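Local coordinates for protein HRI1 (Saccharomyces cerevisiae, PDB 3RBY) that is of unknown function and not essential, but interacts with the protein kinase HRR25 and may interact with SEC72, at residues A4-L9 with W130-P135; T21-S26 with Y33-P38; V27-H32 with A154-L159; F49-A54 with L192-L197. All blocks are in the same frame, centred on the assembly; numbering follows the deposited sequence.

Interaction 1 of 4, residues A4-L9 with W130-P135; sequences ALLKRL and WQPVDP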
# COMPACT_ATOMS: atom_id res chain seq x y z
N ALA A 4 -0.53 -16.35 -1.99
CA ALA A 4 -0.32 -14.96 -1.63
C ALA A 4 0.19 -14.15 -2.82
O ALA A 4 1.01 -14.64 -3.62
CB ALA A 4 0.64 -14.86 -0.46
N LEU A 5 -0.32 -12.93 -2.93
CA LEU A 5 0.13 -11.97 -3.93
C LEU A 5 0.54 -10.70 -3.18
O LEU A 5 -0.32 -10.02 -2.61
CB LEU A 5 -1.02 -11.63 -4.87
CG LEU A 5 -0.79 -11.38 -6.37
CD1 LEU A 5 -1.76 -10.33 -6.89
CD2 LEU A 5 0.64 -10.99 -6.67
N LEU A 6 1.82 -10.37 -3.17
CA LEU A 6 2.26 -9.14 -2.50
C LEU A 6 2.85 -8.07 -3.43
O LEU A 6 3.62 -8.37 -4.34
CB LEU A 6 3.25 -9.46 -1.37
CG LEU A 6 2.62 -10.47 -0.40
CD1 LEU A 6 3.09 -11.86 -0.76
CD2 LEU A 6 2.97 -10.14 1.06
N LYS A 7 2.47 -6.82 -3.18
CA LYS A 7 2.94 -5.68 -3.95
C LYS A 7 3.99 -4.97 -3.10
O LYS A 7 3.73 -4.66 -1.93
CB LYS A 7 1.77 -4.75 -4.25
CG LYS A 7 2.06 -3.70 -5.31
CD LYS A 7 2.64 -2.42 -4.72
CE LYS A 7 3.21 -1.52 -5.84
NZ LYS A 7 3.81 -0.25 -5.33
N ARG A 8 5.18 -4.75 -3.65
CA ARG A 8 6.21 -4.09 -2.84
C ARG A 8 5.93 -2.60 -2.75
O ARG A 8 5.60 -1.97 -3.77
CB ARG A 8 7.62 -4.35 -3.37
CG ARG A 8 8.67 -3.81 -2.41
CD ARG A 8 10.03 -4.46 -2.54
NE ARG A 8 10.68 -4.23 -3.83
CZ ARG A 8 11.26 -3.08 -4.17
NH1 ARG A 8 11.22 -2.07 -3.32
NH2 ARG A 8 11.85 -2.94 -5.35
N LEU A 9 6.05 -2.05 -1.54
CA LEU A 9 5.75 -0.64 -1.24
C LEU A 9 7.01 0.20 -1.12
O LEU A 9 6.98 1.40 -1.41
CB LEU A 9 4.97 -0.53 0.07
CG LEU A 9 3.60 -1.20 0.09
CD1 LEU A 9 3.01 -1.20 1.51
CD2 LEU A 9 2.67 -0.52 -0.92
N TRP A 130 5.88 -4.82 2.31
CA TRP A 130 5.00 -5.54 1.40
C TRP A 130 3.53 -5.39 1.73
O TRP A 130 3.12 -5.51 2.90
CB TRP A 130 5.32 -7.04 1.37
CG TRP A 130 6.69 -7.33 0.86
CD1 TRP A 130 7.83 -7.45 1.60
CD2 TRP A 130 7.07 -7.51 -0.51
NE1 TRP A 130 8.90 -7.70 0.78
CE2 TRP A 130 8.47 -7.74 -0.52
CE3 TRP A 130 6.38 -7.50 -1.73
CZ2 TRP A 130 9.18 -7.96 -1.70
CZ3 TRP A 130 7.09 -7.72 -2.89
CH2 TRP A 130 8.47 -7.95 -2.87
N GLN A 131 2.75 -5.16 0.68
CA GLN A 131 1.31 -5.05 0.78
C GLN A 131 0.62 -6.30 0.20
O GLN A 131 0.67 -6.54 -1.01
CB GLN A 131 0.82 -3.81 0.03
CG GLN A 131 -0.70 -3.71 0.01
CD GLN A 131 -1.26 -3.41 1.39
OE1 GLN A 131 -1.10 -2.28 1.89
NE2 GLN A 131 -1.90 -4.40 2.01
N PRO A 132 -0.01 -7.11 1.06
CA PRO A 132 -0.83 -8.21 0.55
C PRO A 132 -2.02 -7.63 -0.18
O PRO A 132 -2.66 -6.67 0.30
CB PRO A 132 -1.30 -8.94 1.82
CG PRO A 132 -0.33 -8.49 2.90
CD PRO A 132 0.06 -7.09 2.54
N VAL A 133 -2.33 -8.23 -1.31
CA VAL A 133 -3.33 -7.71 -2.21
C VAL A 133 -4.28 -8.87 -2.59
O VAL A 133 -3.93 -10.05 -2.40
CB VAL A 133 -2.58 -7.02 -3.39
CG1 VAL A 133 -2.76 -7.75 -4.71
CG2 VAL A 133 -2.93 -5.54 -3.49
N ASP A 134 -5.48 -8.56 -3.07
CA ASP A 134 -6.49 -9.61 -3.31
C ASP A 134 -6.41 -10.06 -4.76
O ASP A 134 -6.82 -9.33 -5.68
CB ASP A 134 -7.90 -9.10 -2.99
CG ASP A 134 -8.99 -10.13 -3.31
OD1 ASP A 134 -8.71 -11.10 -4.05
OD2 ASP A 134 -10.13 -9.96 -2.82
N PRO A 135 -5.87 -11.27 -4.98
CA PRO A 135 -5.54 -11.76 -6.33
C PRO A 135 -6.77 -12.03 -7.17
O PRO A 135 -6.64 -12.19 -8.39
CB PRO A 135 -4.79 -13.08 -6.06
CG PRO A 135 -5.15 -13.47 -4.67
CD PRO A 135 -5.38 -12.18 -3.93
O HOH W 1 -2.66 -12.37 -0.96

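Interaction 2 of 4, residues T21-S26 with Y33-P38; sequences TFTLSS and YISLRP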
# COMPACT_ATOMS: atom_id res chain seq x y z
N THR A 21 10.08 0.49 -8.67
CA THR A 21 9.52 -0.64 -9.43
C THR A 21 8.02 -0.81 -9.24
O THR A 21 7.43 -0.24 -8.30
CB THR A 21 10.12 -1.97 -8.94
OG1 THR A 21 9.59 -2.28 -7.65
CG2 THR A 21 11.64 -1.88 -8.83
N PHE A 22 7.44 -1.69 -10.05
CA PHE A 22 6.08 -2.17 -9.85
C PHE A 22 6.19 -3.67 -9.54
O PHE A 22 5.79 -4.52 -10.33
CB PHE A 22 5.24 -1.96 -11.11
CG PHE A 22 3.85 -2.51 -11.02
CD1 PHE A 22 3.06 -2.65 -12.15
CD2 PHE A 22 3.32 -2.88 -9.79
CE1 PHE A 22 1.78 -3.15 -12.06
CE2 PHE A 22 2.03 -3.39 -9.70
CZ PHE A 22 1.26 -3.52 -10.84
N THR A 23 6.77 -3.98 -8.37
CA THR A 23 7.09 -5.33 -7.98
C THR A 23 5.88 -6.08 -7.40
O THR A 23 5.17 -5.58 -6.50
CB THR A 23 8.22 -5.34 -6.95
OG1 THR A 23 9.43 -4.93 -7.60
CG2 THR A 23 8.41 -6.75 -6.33
N LEU A 24 5.67 -7.29 -7.89
CA LEU A 24 4.67 -8.20 -7.35
C LEU A 24 5.39 -9.52 -7.06
O LEU A 24 6.14 -10.02 -7.91
CB LEU A 24 3.54 -8.45 -8.36
CG LEU A 24 2.46 -7.38 -8.55
CD1 LEU A 24 1.45 -7.77 -9.62
CD2 LEU A 24 1.72 -7.10 -7.25
N SER A 25 5.18 -10.07 -5.86
CA SER A 25 5.65 -11.43 -5.56
C SER A 25 4.48 -12.39 -5.48
O SER A 25 3.52 -12.16 -4.73
CB SER A 25 6.46 -11.46 -4.27
OG SER A 25 7.69 -10.74 -4.40
N SER A 26 4.55 -13.47 -6.26
CA SER A 26 3.54 -14.51 -6.23
C SER A 26 4.03 -15.73 -5.45
O SER A 26 5.06 -16.33 -5.79
CB SER A 26 3.15 -14.95 -7.65
OG SER A 26 2.87 -13.84 -8.48
N TYR A 33 7.36 -19.80 -5.87
CA TYR A 33 7.40 -18.33 -5.83
C TYR A 33 8.13 -17.70 -7.03
O TYR A 33 9.11 -18.27 -7.54
CB TYR A 33 8.06 -17.86 -4.52
CG TYR A 33 9.52 -18.25 -4.43
CD1 TYR A 33 10.51 -17.41 -4.93
CD2 TYR A 33 9.91 -19.46 -3.86
CE1 TYR A 33 11.85 -17.75 -4.85
CE2 TYR A 33 11.26 -19.81 -3.78
CZ TYR A 33 12.22 -18.95 -4.28
OH TYR A 33 13.56 -19.28 -4.21
N ILE A 34 7.64 -16.54 -7.47
CA ILE A 34 8.32 -15.70 -8.45
C ILE A 34 8.17 -14.23 -8.05
O ILE A 34 7.15 -13.84 -7.45
CB ILE A 34 7.74 -15.90 -9.86
CG1 ILE A 34 8.50 -15.07 -10.90
CG2 ILE A 34 6.28 -15.53 -9.89
CD1 ILE A 34 8.29 -15.57 -12.32
N SER A 35 9.17 -13.42 -8.34
CA SER A 35 9.11 -11.99 -8.05
C SER A 35 9.66 -11.19 -9.24
O SER A 35 10.86 -11.27 -9.52
CB SER A 35 9.88 -11.67 -6.76
OG SER A 35 9.67 -10.32 -6.35
N LEU A 36 8.78 -10.46 -9.94
CA LEU A 36 9.19 -9.64 -11.08
C LEU A 36 9.25 -8.18 -10.64
O LEU A 36 8.31 -7.70 -9.98
CB LEU A 36 8.24 -9.81 -12.26
CG LEU A 36 8.13 -11.25 -12.76
CD1 LEU A 36 7.20 -11.37 -13.98
CD2 LEU A 36 9.53 -11.80 -13.08
N ARG A 37 10.34 -7.49 -10.96
CA ARG A 37 10.55 -6.12 -10.44
C ARG A 37 10.82 -5.08 -11.53
O ARG A 37 11.84 -4.39 -11.51
CB ARG A 37 11.64 -6.14 -9.36
CG ARG A 37 11.42 -7.31 -8.35
CD ARG A 37 12.20 -7.20 -7.03
NE ARG A 37 11.69 -8.18 -6.08
CZ ARG A 37 12.07 -8.32 -4.81
NH1 ARG A 37 13.01 -7.53 -4.30
NH2 ARG A 37 11.50 -9.25 -4.05
N PRO A 38 9.89 -4.96 -12.49
CA PRO A 38 10.08 -4.02 -13.61
C PRO A 38 10.14 -2.59 -13.08
O PRO A 38 9.37 -2.26 -12.19
CB PRO A 38 8.82 -4.22 -14.45
CG PRO A 38 7.78 -4.67 -13.46
CD PRO A 38 8.51 -5.47 -12.42

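Interaction 3 of 4, residues V27-H32 with A154-L159; sequences VSTDGH and ARSIVL. With SO4 (sulfate ion), chain F.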
# COMPACT_ATOMS: atom_id res chain seq x y z
N VAL A 27 3.28 -16.12 -4.41
CA VAL A 27 3.59 -17.35 -3.70
C VAL A 27 2.39 -18.30 -3.81
O VAL A 27 1.31 -18.02 -3.28
CB VAL A 27 3.95 -17.09 -2.23
CG1 VAL A 27 4.33 -18.41 -1.54
CG2 VAL A 27 5.09 -16.08 -2.14
N SER A 28 2.59 -19.42 -4.51
CA SER A 28 1.50 -20.37 -4.69
C SER A 28 1.19 -21.05 -3.36
O SER A 28 2.00 -21.01 -2.43
CB SER A 28 1.85 -21.42 -5.74
OG SER A 28 2.90 -22.27 -5.29
N THR A 29 0.02 -21.67 -3.29
CA THR A 29 -0.40 -22.42 -2.12
C THR A 29 0.66 -23.48 -1.78
O THR A 29 1.06 -23.62 -0.62
CB THR A 29 -1.74 -23.11 -2.40
OG1 THR A 29 -2.71 -22.14 -2.83
CG2 THR A 29 -2.25 -23.82 -1.13
N ASP A 30 1.10 -24.23 -2.78
CA ASP A 30 2.14 -25.24 -2.58
C ASP A 30 3.50 -24.64 -2.19
O ASP A 30 4.39 -25.37 -1.74
CB ASP A 30 2.30 -26.14 -3.81
CG ASP A 30 1.10 -27.04 -4.04
OD1 ASP A 30 0.12 -26.95 -3.27
OD2 ASP A 30 1.15 -27.84 -5.01
N GLY A 31 3.67 -23.33 -2.37
CA GLY A 31 4.89 -22.65 -1.93
C GLY A 31 5.88 -22.22 -3.01
O GLY A 31 6.95 -21.68 -2.69
N HIS A 32 5.54 -22.46 -4.28
CA HIS A 32 6.38 -22.00 -5.39
C HIS A 32 6.27 -20.46 -5.49
O HIS A 32 5.20 -19.89 -5.21
CB HIS A 32 5.94 -22.66 -6.70
CG HIS A 32 5.72 -24.14 -6.58
ND1 HIS A 32 6.71 -25.00 -6.13
CD2 HIS A 32 4.63 -24.91 -6.80
CE1 HIS A 32 6.23 -26.23 -6.10
NE2 HIS A 32 4.97 -26.20 -6.51
N ALA A 154 -9.30 -17.92 -4.51
CA ALA A 154 -8.43 -17.72 -5.66
C ALA A 154 -7.69 -18.99 -6.05
O ALA A 154 -7.04 -19.63 -5.21
CB ALA A 154 -7.44 -16.60 -5.42
N ARG A 155 -7.82 -19.35 -7.32
CA ARG A 155 -7.06 -20.46 -7.87
C ARG A 155 -5.56 -20.25 -7.68
O ARG A 155 -5.07 -19.09 -7.61
CB ARG A 155 -7.36 -20.61 -9.36
CG ARG A 155 -6.85 -19.45 -10.17
CD ARG A 155 -7.27 -19.56 -11.61
NE ARG A 155 -6.92 -18.33 -12.31
CZ ARG A 155 -6.75 -18.25 -13.63
NH1 ARG A 155 -6.91 -19.33 -14.39
NH2 ARG A 155 -6.41 -17.09 -14.18
N SER A 156 -4.85 -21.37 -7.59
CA SER A 156 -3.39 -21.37 -7.43
C SER A 156 -2.83 -22.44 -8.36
O SER A 156 -3.01 -23.65 -8.12
CB SER A 156 -3.02 -21.66 -5.98
OG SER A 156 -1.61 -21.62 -5.77
N ILE A 157 -2.17 -22.00 -9.43
CA ILE A 157 -1.74 -22.89 -10.51
C ILE A 157 -0.29 -22.61 -10.90
O ILE A 157 0.10 -21.46 -11.06
CB ILE A 157 -2.66 -22.76 -11.76
CG1 ILE A 157 -4.11 -23.11 -11.40
CG2 ILE A 157 -2.15 -23.64 -12.90
CD1 ILE A 157 -5.13 -22.81 -12.50
N VAL A 158 0.51 -23.66 -11.01
CA VAL A 158 1.92 -23.50 -11.36
C VAL A 158 2.29 -24.46 -12.49
O VAL A 158 1.96 -25.65 -12.42
CB VAL A 158 2.83 -23.73 -10.14
CG1 VAL A 158 4.30 -23.46 -10.48
CG2 VAL A 158 2.39 -22.86 -8.97
N LEU A 159 2.95 -23.93 -13.53
CA LEU A 159 3.52 -24.76 -14.59
C LEU A 159 5.03 -24.62 -14.58
O LEU A 159 5.58 -23.54 -14.32
CB LEU A 159 2.97 -24.42 -15.97
CG LEU A 159 1.51 -24.82 -16.24
CD1 LEU A 159 0.56 -23.87 -15.53
CD2 LEU A 159 1.24 -24.81 -17.72
S SO4 F . -10.11 -16.26 -9.34
O1 SO4 F . -9.24 -17.41 -9.10
O2 SO4 F . -9.32 -15.02 -9.46
O3 SO4 F . -11.02 -16.10 -8.20
O4 SO4 F . -10.86 -16.48 -10.60

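Interaction 4 of 4, residues F49-A54 with L192-L197; sequences FPFEWA and LNFIRL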
# COMPACT_ATOMS: atom_id res chain seq x y z
N PHE A 49 17.07 -3.76 -20.32
CA PHE A 49 16.62 -4.72 -19.30
C PHE A 49 15.88 -3.99 -18.18
O PHE A 49 16.47 -3.72 -17.12
CB PHE A 49 17.83 -5.44 -18.71
CG PHE A 49 17.47 -6.58 -17.80
CD1 PHE A 49 16.80 -7.68 -18.31
CD2 PHE A 49 17.81 -6.55 -16.46
CE1 PHE A 49 16.45 -8.74 -17.48
CE2 PHE A 49 17.48 -7.61 -15.62
CZ PHE A 49 16.80 -8.71 -16.13
N PRO A 50 14.63 -3.64 -18.45
CA PRO A 50 13.82 -2.79 -17.57
C PRO A 50 13.36 -3.50 -16.31
O PRO A 50 12.16 -3.54 -16.02
CB PRO A 50 12.62 -2.44 -18.45
CG PRO A 50 12.49 -3.59 -19.38
CD PRO A 50 13.89 -4.05 -19.66
N PHE A 51 14.31 -4.05 -15.56
CA PHE A 51 14.01 -4.68 -14.29
C PHE A 51 15.09 -4.36 -13.28
O PHE A 51 16.28 -4.41 -13.62
CB PHE A 51 13.97 -6.20 -14.44
CG PHE A 51 12.98 -6.68 -15.46
CD1 PHE A 51 13.36 -6.91 -16.78
CD2 PHE A 51 11.66 -6.91 -15.09
CE1 PHE A 51 12.43 -7.36 -17.71
CE2 PHE A 51 10.74 -7.36 -16.02
CZ PHE A 51 11.12 -7.58 -17.33
N GLU A 52 14.69 -4.08 -12.05
CA GLU A 52 15.63 -3.85 -10.97
C GLU A 52 16.20 -5.22 -10.63
O GLU A 52 17.38 -5.35 -10.29
CB GLU A 52 14.96 -3.09 -9.83
CG GLU A 52 15.66 -3.24 -8.49
CD GLU A 52 14.87 -2.62 -7.35
OE1 GLU A 52 14.23 -3.38 -6.59
OE2 GLU A 52 14.89 -1.38 -7.21
N TRP A 53 15.35 -6.24 -10.73
CA TRP A 53 15.75 -7.61 -10.44
C TRP A 53 14.58 -8.57 -10.69
O TRP A 53 13.45 -8.14 -10.92
CB TRP A 53 16.16 -7.66 -8.97
CG TRP A 53 16.83 -8.95 -8.58
CD1 TRP A 53 17.58 -9.76 -9.38
CD2 TRP A 53 16.80 -9.57 -7.29
NE1 TRP A 53 18.02 -10.84 -8.66
CE2 TRP A 53 17.56 -10.75 -7.38
CE3 TRP A 53 16.21 -9.24 -6.06
CZ2 TRP A 53 17.74 -11.61 -6.30
CZ3 TRP A 53 16.39 -10.09 -4.99
CH2 TRP A 53 17.15 -11.26 -5.11
N ALA A 54 14.87 -9.86 -10.65
CA ALA A 54 13.85 -10.89 -10.86
C ALA A 54 14.36 -12.24 -10.37
O ALA A 54 15.51 -12.60 -10.60
CB ALA A 54 13.47 -10.96 -12.33
N LEU A 192 16.64 -14.27 -21.64
CA LEU A 192 15.53 -14.09 -20.69
C LEU A 192 14.15 -13.76 -21.29
O LEU A 192 14.05 -13.02 -22.28
CB LEU A 192 15.88 -13.06 -19.62
CG LEU A 192 17.17 -13.36 -18.85
CD1 LEU A 192 17.64 -12.15 -18.06
CD2 LEU A 192 17.00 -14.59 -17.95
N ASN A 193 13.11 -14.33 -20.69
CA ASN A 193 11.72 -14.01 -21.00
C ASN A 193 10.86 -13.91 -19.73
O ASN A 193 10.99 -14.74 -18.81
CB ASN A 193 11.11 -15.05 -21.96
CG ASN A 193 11.96 -15.28 -23.19
OD1 ASN A 193 11.71 -14.69 -24.26
ND2 ASN A 193 12.95 -16.16 -23.06
N PHE A 194 10.00 -12.89 -19.65
CA PHE A 194 9.09 -12.74 -18.52
C PHE A 194 7.73 -12.31 -19.03
O PHE A 194 7.62 -11.66 -20.07
CB PHE A 194 9.58 -11.67 -17.54
CG PHE A 194 10.97 -11.90 -17.03
CD1 PHE A 194 11.23 -12.88 -16.06
CD2 PHE A 194 12.03 -11.13 -17.50
CE1 PHE A 194 12.53 -13.08 -15.58
CE2 PHE A 194 13.33 -11.33 -17.03
CZ PHE A 194 13.58 -12.31 -16.07
N ILE A 195 6.69 -12.66 -18.29
CA ILE A 195 5.38 -12.12 -18.57
C ILE A 195 4.64 -11.84 -17.27
O ILE A 195 4.83 -12.53 -16.26
CB ILE A 195 4.54 -13.08 -19.40
CG1 ILE A 195 4.45 -14.43 -18.69
CG2 ILE A 195 5.16 -13.26 -20.78
CD1 ILE A 195 3.25 -15.26 -19.11
N ARG A 196 3.83 -10.78 -17.31
CA ARG A 196 2.87 -10.50 -16.27
C ARG A 196 1.55 -10.37 -17.01
O ARG A 196 1.40 -9.51 -17.88
CB ARG A 196 3.21 -9.21 -15.54
CG ARG A 196 3.41 -9.40 -14.06
CD ARG A 196 2.63 -8.40 -13.27
NE ARG A 196 3.30 -7.12 -13.18
CZ ARG A 196 4.34 -6.83 -12.39
NH1 ARG A 196 4.84 -5.61 -12.42
NH2 ARG A 196 4.90 -7.73 -11.60
N LEU A 197 0.63 -11.27 -16.70
CA LEU A 197 -0.61 -11.35 -17.44
C LEU A 197 -1.75 -11.15 -16.47
O LEU A 197 -1.68 -11.61 -15.33
CB LEU A 197 -0.72 -12.75 -18.05
CG LEU A 197 -0.79 -12.97 -19.56
CD1 LEU A 197 -1.10 -14.44 -19.78
CD2 LEU A 197 -1.84 -12.08 -20.23

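Interaction 1 of 4, residues A4-L9 with W130-P135
The carbonyl O of Q131 accepts a hydrogen bond from the backbone N of K7 at 2.8 Å (174° at hydrogen, almost straight), and CA of L6 adds a CA-H...O contact to it at 3.4 Å. With the return bond from Q131 N to K7 O this is a hydrogen-bonded antiparallel pair, flanked by the non-hydrogen-bonded pairs L6-P132 and R8-W130. It joins the N-terminal strand 4-12 to strand 124-132 in the large antiparallel sheet of this beta-barrel protein. A further backbone bond joins V133 N to L5 O at 3.0 Å, and a water bridges L5 N to V133 O.

R8 and W130 share a sheet face, where CB of R8 lies over the six-membered ring of W130, 3.8 Å from its centroid, a CH-pi contact. The guanidinium, 79° from the indole plane, forms salt bridges with E19 and E52, while W130 NE1 bonds to E110. The L6 and W130 side chains cross at about a right angle, CB of L6 3.7 Å from CE3 of W130. L9 CD1 packs on Q131 CB, and L9 of the second subunit touches both residues. L5 and V133 lie side by side, CD1 of L5 3.5 Å from CG1 of V133.

Interaction 2 of 4, residues T21-S26 with Y33-P38
S25 and S35 face each other in a non-hydrogen-bonded pair of the beta hairpin formed by strands 24-27 and 33-38, and the main chain supplies the first kind of interaction. The bonds are firm near the turn, where S26 N meets I34 O at 2.9 Å and I34 N returns to S26 O. They stretch in the middle: L24 and L36 exchange two weak bonds, L24 N lying 3.4 Å from L36 O. At the far end F22 N bonds well to P38 O.

Polar side chains form the second kind. The hydroxyls of S25 and S35 are hydrogen-bonded, OG to OG at 2.8 Å, and either could be the donor. S35 OG is anti to its backbone N (chi1 -172°), on the side where R37 grips it side-on: NE at 3.0 Å and NH2 at 3.1 Å both bond to this one oxygen, which lies in the guanidinium plane. T23 OG1 donates to T21 OG1 at 2.7 Å, and T21 OG1 is also hydrogen-bonded to E19.

Van der Waals packing is the third. T23 sits across the R37 chain, its OG1 3.1 Å from CB of R37 and its CG2 against CG and NE.

S35 OG therefore has three polar partners in a buried place. R37 also forms a salt bridge through NH1 with E128, so its positive charge is probably balanced there while NE and NH2 hold the serine.

Interaction 3 of 4, residues V27-H32 with A154-L159
T29 and S156 meet through their polar branches, OG1 of T29 lying 3.2 Å from OG of S156. The S156 oxygen stands anti to its own backbone N (chi1 -178°), which sets it beside the start of the turn, 3.0 Å from the backbone N of T29. A carboxylate oxygen of E242, OE2, is a hydrogen-bond partner of the same hydroxyl. S28 turns its CB toward the same strand and fits between two residues there, with OG of S156 at 3.5 Å and CG2 of V158 at 3.6 Å.

H32 and V158 complete the contact. The imidazole presents its edge, CD2 lying 3.7 Å from CG2 of V158, which is near the ring plane; ND1 of H32 bonds to the backbone of N59. The methyl CG2 thus touches both S28 and H32, the two ends of the loop.

These two ends are held together within the loop itself. S28 to G31 is a type I turn, and S28 N bonds to H32 O at 2.7 Å; with G31 at a positive phi (106°), this fits a type I turn followed by a G1 bulge. H32 N makes a further, weak bond to S28 OG. On the other segment, R155 N bonds to a sulfate oxygen, O1, at 3.0 Å; the ion probably came from the crystallisation liquor.

The hairpin loop joining strands 24-27 and 33-38 of one sheet therefore packs on strand 156-161 of the other. E242 from the neighbouring strand 236-244 bonds to S28 and S156 alike, and V158 also touches strand 166-173.

Interaction 4 of 4, residues F49-A54 with L192-L197
F51 and F194 each hold CG anti to the carbonyl carbon (chi1 -58° and -55°) and start from a CB directed at the opposite segment, which places each CG on the way to the other side; the side chains slide past each other in opposite directions. They form an edge-to-face pair, the edge of F194 turned to the face of F51, with centroids 5.0 Å apart and planes at 60°. CE2 of F194 lies over the F51 face, offset toward the rim; the closest pair is CD2 of F194 and CZ of F51, 3.7 Å apart.

F49 opens the inverse gamma turn centred on P50, which F51 closes. Its CE1 meets CD1 of L192 at 3.7 Å and lies 4.1 Å from CE2 of F194, at the edge of that ring. A54 CB stands 4.0 Å from CZ of F194.

Y211, on the strand next to 192-199, makes a second edge-to-face contact with F51. The nearest CA atoms, of A54 and F194, are 9.2 Å apart, too wide for strand pairing. L192 and F194 are directed toward residues 49-54, N193 and I195 away, consistent with apolar packing between the two antiparallel sheets, at the corner leading into strand 51-57.

Overall arrangement
Interactions 1 and 2 are consecutive parts of one sheet: L6 O lies 2.8 Å from S25 N and R8 N 3.0 Å from T23 O, so strand 4-12 is paired with strands on both sides. The ladder continues to interaction 4 through R37 O and E52 N, 2.9 Å apart, while R8 NH2 reaches E52 OE1 at 2.7 Å. Interactions 3 and 4 differ in kind, since both join this sheet to the second one, at sites whose centres are about 19 Å apart. A4 N, 2.8 Å from V27 O, links interaction 1 to the strand end just before the turn of interaction 3. No active site is known; triethylene glycol, probably from the crystallisation liquor, lies about 4 Å from the side chains of L6 and S25.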